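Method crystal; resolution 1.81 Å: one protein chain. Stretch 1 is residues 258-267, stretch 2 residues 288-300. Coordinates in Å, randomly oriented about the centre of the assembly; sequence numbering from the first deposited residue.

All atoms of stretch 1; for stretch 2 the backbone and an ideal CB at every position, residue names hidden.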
# COMPACT_ATOMS: atom_id res chain seq x y z
N ILE A 258 23.59 5.51 -22.79
CA ILE A 258 23.59 4.12 -22.33
C ILE A 258 22.09 3.69 -22.14
O ILE A 258 21.56 3.77 -21.06
CB ILE A 258 24.45 3.95 -21.05
CG1 ILE A 258 25.91 4.45 -21.26
CG2 ILE A 258 24.40 2.50 -20.51
CD1 ILE A 258 26.77 4.45 -19.99
N PRO A 259 21.42 3.29 -23.23
CA PRO A 259 20.05 2.75 -23.07
C PRO A 259 20.19 1.44 -22.27
O PRO A 259 20.89 0.53 -22.71
CB PRO A 259 19.60 2.48 -24.53
CG PRO A 259 20.56 3.29 -25.39
CD PRO A 259 21.86 3.24 -24.64
N PHE A 260 19.59 1.36 -21.09
CA PHE A 260 19.78 0.18 -20.22
C PHE A 260 18.48 -0.55 -19.92
O PHE A 260 18.49 -1.67 -19.41
CB PHE A 260 20.43 0.60 -18.89
CG PHE A 260 19.50 1.34 -17.93
CD1 PHE A 260 18.82 0.65 -16.92
CD2 PHE A 260 19.31 2.70 -18.05
CE1 PHE A 260 17.97 1.33 -16.01
CE2 PHE A 260 18.46 3.39 -17.20
CZ PHE A 260 17.79 2.71 -16.15
N ALA A 261 17.35 0.12 -20.19
CA ALA A 261 16.07 -0.53 -19.94
C ALA A 261 15.05 -0.10 -20.97
O ALA A 261 15.07 1.04 -21.45
CB ALA A 261 15.51 -0.16 -18.53
N ILE A 262 14.09 -0.99 -21.18
CA ILE A 262 13.04 -0.66 -22.18
C ILE A 262 11.71 -1.11 -21.61
O ILE A 262 11.61 -2.22 -21.10
CB ILE A 262 13.32 -1.33 -23.59
CG1 ILE A 262 12.23 -0.87 -24.58
CG2 ILE A 262 13.40 -2.85 -23.49
CD1 ILE A 262 12.67 -0.93 -26.08
N VAL A 263 10.69 -0.26 -21.72
CA VAL A 263 9.41 -0.63 -21.19
C VAL A 263 8.47 -1.08 -22.32
O VAL A 263 8.18 -0.29 -23.25
CB VAL A 263 8.78 0.52 -20.35
CG1 VAL A 263 7.38 0.15 -19.89
CG2 VAL A 263 9.68 0.84 -19.13
N GLY A 264 8.01 -2.34 -22.24
CA GLY A 264 6.96 -2.81 -23.15
C GLY A 264 5.62 -2.68 -22.45
O GLY A 264 5.46 -3.17 -21.34
N THR A 265 4.63 -2.05 -23.07
CA THR A 265 3.35 -1.82 -22.31
C THR A 265 2.34 -2.85 -22.83
O THR A 265 2.13 -2.92 -24.04
CB THR A 265 2.83 -0.33 -22.41
OG1 THR A 265 3.84 0.56 -21.88
CG2 THR A 265 1.54 -0.11 -21.61
N ALA A 266 1.80 -3.70 -21.95
CA ALA A 266 0.77 -4.66 -22.31
C ALA A 266 -0.57 -4.12 -21.84
O ALA A 266 -1.04 -4.44 -20.76
CB ALA A 266 1.07 -6.13 -21.72
N GLY A 267 -1.11 -3.21 -22.65
CA GLY A 267 -2.40 -2.57 -22.37
C GLY A 267 -2.20 -1.10 -21.98
O GLY A 267 -2.15 -0.78 -20.80
N UNK A 288 21.62 -5.41 -24.93
CA UNK A 288 21.99 -5.69 -23.55
C UNK A 288 21.24 -4.83 -22.55
O UNK A 288 21.86 -4.16 -21.72
CB UNK A 288 23.50 -5.49 -23.37
N UNK A 289 19.90 -4.82 -22.68
CA UNK A 289 18.99 -4.05 -21.78
C UNK A 289 18.10 -4.96 -20.97
O UNK A 289 17.87 -6.12 -21.30
CB UNK A 289 18.12 -3.09 -22.59
N UNK A 290 17.55 -4.37 -19.92
CA UNK A 290 16.46 -4.94 -19.10
C UNK A 290 15.09 -4.59 -19.73
O UNK A 290 14.77 -3.40 -19.87
CB UNK A 290 16.54 -4.42 -17.66
N UNK A 291 14.27 -5.60 -20.04
CA UNK A 291 12.93 -5.33 -20.51
C UNK A 291 12.01 -5.48 -19.34
O UNK A 291 11.94 -6.56 -18.71
CB UNK A 291 12.53 -6.25 -21.66
N UNK A 292 11.32 -4.40 -19.05
CA UNK A 292 10.28 -4.38 -18.02
C UNK A 292 8.95 -4.36 -18.76
O UNK A 292 8.71 -3.47 -19.61
CB UNK A 292 10.42 -3.18 -17.08
N UNK A 293 8.06 -5.30 -18.42
CA UNK A 293 6.72 -5.32 -19.05
C UNK A 293 5.71 -4.67 -18.11
O UNK A 293 5.49 -5.16 -17.01
CB UNK A 293 6.29 -6.75 -19.39
N UNK A 294 5.11 -3.55 -18.52
CA UNK A 294 4.06 -2.97 -17.71
C UNK A 294 2.72 -3.65 -18.11
O UNK A 294 2.02 -3.23 -19.07
CB UNK A 294 4.00 -1.45 -17.90
N UNK A 295 2.34 -4.68 -17.37
CA UNK A 295 1.08 -5.32 -17.71
C UNK A 295 -0.04 -5.01 -16.77
O UNK A 295 -0.91 -5.85 -16.59
CB UNK A 295 1.27 -6.84 -17.77
N UNK A 296 -0.01 -3.81 -16.18
CA UNK A 296 -0.99 -3.41 -15.17
C UNK A 296 -2.41 -3.62 -15.71
O UNK A 296 -3.23 -4.23 -15.02
CB UNK A 296 -0.78 -1.95 -14.76
N UNK A 297 -2.66 -3.21 -16.95
CA UNK A 297 -3.92 -3.44 -17.63
C UNK A 297 -4.07 -4.84 -18.29
O UNK A 297 -4.84 -5.68 -17.80
CB UNK A 297 -4.09 -2.36 -18.70
N UNK A 298 -3.31 -5.11 -19.35
CA UNK A 298 -3.52 -6.28 -20.20
C UNK A 298 -2.82 -7.56 -19.77
O UNK A 298 -2.94 -8.60 -20.42
CB UNK A 298 -3.07 -5.94 -21.62
N UNK A 299 -2.10 -7.49 -18.65
CA UNK A 299 -1.47 -8.68 -18.08
C UNK A 299 -2.51 -9.76 -17.84
O UNK A 299 -2.19 -10.94 -17.98
CB UNK A 299 -0.75 -8.34 -16.78
N UNK A 300 -3.75 -9.36 -17.52
CA UNK A 300 -4.86 -10.32 -17.26
C UNK A 300 -5.15 -11.25 -18.44
O UNK A 300 -5.64 -12.38 -18.26
CB UNK A 300 -6.14 -9.55 -16.91

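The strand that begins at 290 runs parallel to strand 258-265. Because it is extended, its CB atoms from 290 to 294 alternate between the two faces of the sheet.

Position 288 has positive phi (57°), and its CB meets nothing of stretch 1. Glycine, asparagine or aspartate would suit. It is Asp288, at the end of a helix in a Schellman motif; its side chain leads away.

At 289 the CB points toward stretch 1, 3.5 Å from Phe260 O. Pro259 and Ile262 offer an apolar surface, so a long apolar chain fits. The residue is Met289, a selenomethionine. Its SE lies 4.0 Å from Pro259 CB and its CE 3.9 Å from Ile262 CG2.

Position 290 donates its N to Phe260 O (2.9 Å) and accepts Ile262 N at its O (2.8 Å). The CB faces Ala261, so many residues fit. It is Trp290. Its CB packs on Ala261 CB at 4.3 Å, and the indole leads away.

At 291 the CB turns to the other face, beside Ile262. Any apolar residue would serve. It is Met291, also a selenomethionine; its CB touches Ile262 CG2 at 4.0 Å, and the chain end leads away.

Position 292 returns to the face of Ala261 and Val263. Its N donates to Ile262 O (3.0 Å), and its O receives Gly264 N (2.9 Å). Apolar or aromatic residues suit the valine. It is His292, with Val263 CG1 at the ring edge, 4.4 Å from CD2. Both ring nitrogens are bonded elsewhere in the structure.

Position 293 lies beside Gly264, which has no side chain, with Ala266 CB further along. A branched apolar residue would suit. It is Val293; CG1 reaches Ala266 CB at 4.1 Å.

At 294 the CB faces Val263 and the hydroxyl of Thr265, so polar and apolar residues are both plausible. It is Asp294. One water donates to both OD2 (2.7 Å) and Thr265 OG1 (2.9 Å), bridging the strands. Asp294 OD1 accepts the N of 296 at 3.2 Å.

At 295 a CB would be crowded by the CA of 299, favouring glycine: Gly295. Position 296 meets nothing of stretch 1; it is Ala296.

At 297 the CB points toward Gly267. Many residues could follow if they turn aside. It is Tyr297, with CB 3.3 Å from Gly267 O.

At 298 a CB would clash with Ala266 O at 2.7 Å, so glycine fits. Gly298 N donates to Ala266 O (2.8 Å).

At 299 a CB would sit 2.5 Å from Gly295 O, again favouring glycine: Gly299. Position 300 is out of reach; it is Ala300.

Stretch 2 (288-300) DMWMHVDGAYGGA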
# COMPACT_ATOMS: atom_id res chain seq x y z
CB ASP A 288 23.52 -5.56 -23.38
CG ASP A 288 24.23 -6.82 -23.82
OD1 ASP A 288 23.98 -7.89 -23.19
OD2 ASP A 288 24.95 -6.77 -24.84
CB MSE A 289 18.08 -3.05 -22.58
CG MSE A 289 18.81 -2.17 -23.63
SE MSE A 289 17.67 -0.99 -24.62
CE MSE A 289 16.63 -2.31 -25.60
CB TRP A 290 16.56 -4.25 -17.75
CG TRP A 290 15.63 -4.71 -16.72
CD1 TRP A 290 14.26 -4.47 -16.66
CD2 TRP A 290 15.98 -5.43 -15.53
NE1 TRP A 290 13.75 -5.05 -15.52
CE2 TRP A 290 14.77 -5.63 -14.80
CE3 TRP A 290 17.18 -5.94 -15.02
CZ2 TRP A 290 14.73 -6.34 -13.59
CZ3 TRP A 290 17.14 -6.63 -13.82
CH2 TRP A 290 15.93 -6.83 -13.12
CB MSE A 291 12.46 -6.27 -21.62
CG MSE A 291 10.91 -5.94 -21.92
SE MSE A 291 10.19 -6.96 -23.41
CE MSE A 291 10.08 -8.72 -22.61
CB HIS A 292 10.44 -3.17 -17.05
CG HIS A 292 9.26 -3.02 -16.13
ND1 HIS A 292 9.03 -3.86 -15.06
CD2 HIS A 292 8.20 -2.15 -16.17
CE1 HIS A 292 7.89 -3.53 -14.47
NE2 HIS A 292 7.39 -2.47 -15.10
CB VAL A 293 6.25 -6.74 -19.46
CG1 VAL A 293 4.74 -6.64 -19.95
CG2 VAL A 293 7.16 -7.31 -20.56
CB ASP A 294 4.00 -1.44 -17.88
CG ASP A 294 2.89 -0.77 -17.03
OD1 ASP A 294 2.12 -1.48 -16.34
OD2 ASP A 294 2.79 0.49 -17.06
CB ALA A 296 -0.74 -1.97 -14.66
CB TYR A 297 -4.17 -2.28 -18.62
CG TYR A 297 -5.48 -2.28 -19.40
CD1 TYR A 297 -6.54 -3.19 -19.12
CD2 TYR A 297 -5.68 -1.33 -20.42
CE1 TYR A 297 -7.76 -3.15 -19.87
CE2 TYR A 297 -6.88 -1.28 -21.15
CZ TYR A 297 -7.90 -2.20 -20.88
OH TYR A 297 -9.04 -2.08 -21.64
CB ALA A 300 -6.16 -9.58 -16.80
O HOH W 1 3.58 1.84 -19.31
O HOH W 2 -0.67 -2.10 -18.72
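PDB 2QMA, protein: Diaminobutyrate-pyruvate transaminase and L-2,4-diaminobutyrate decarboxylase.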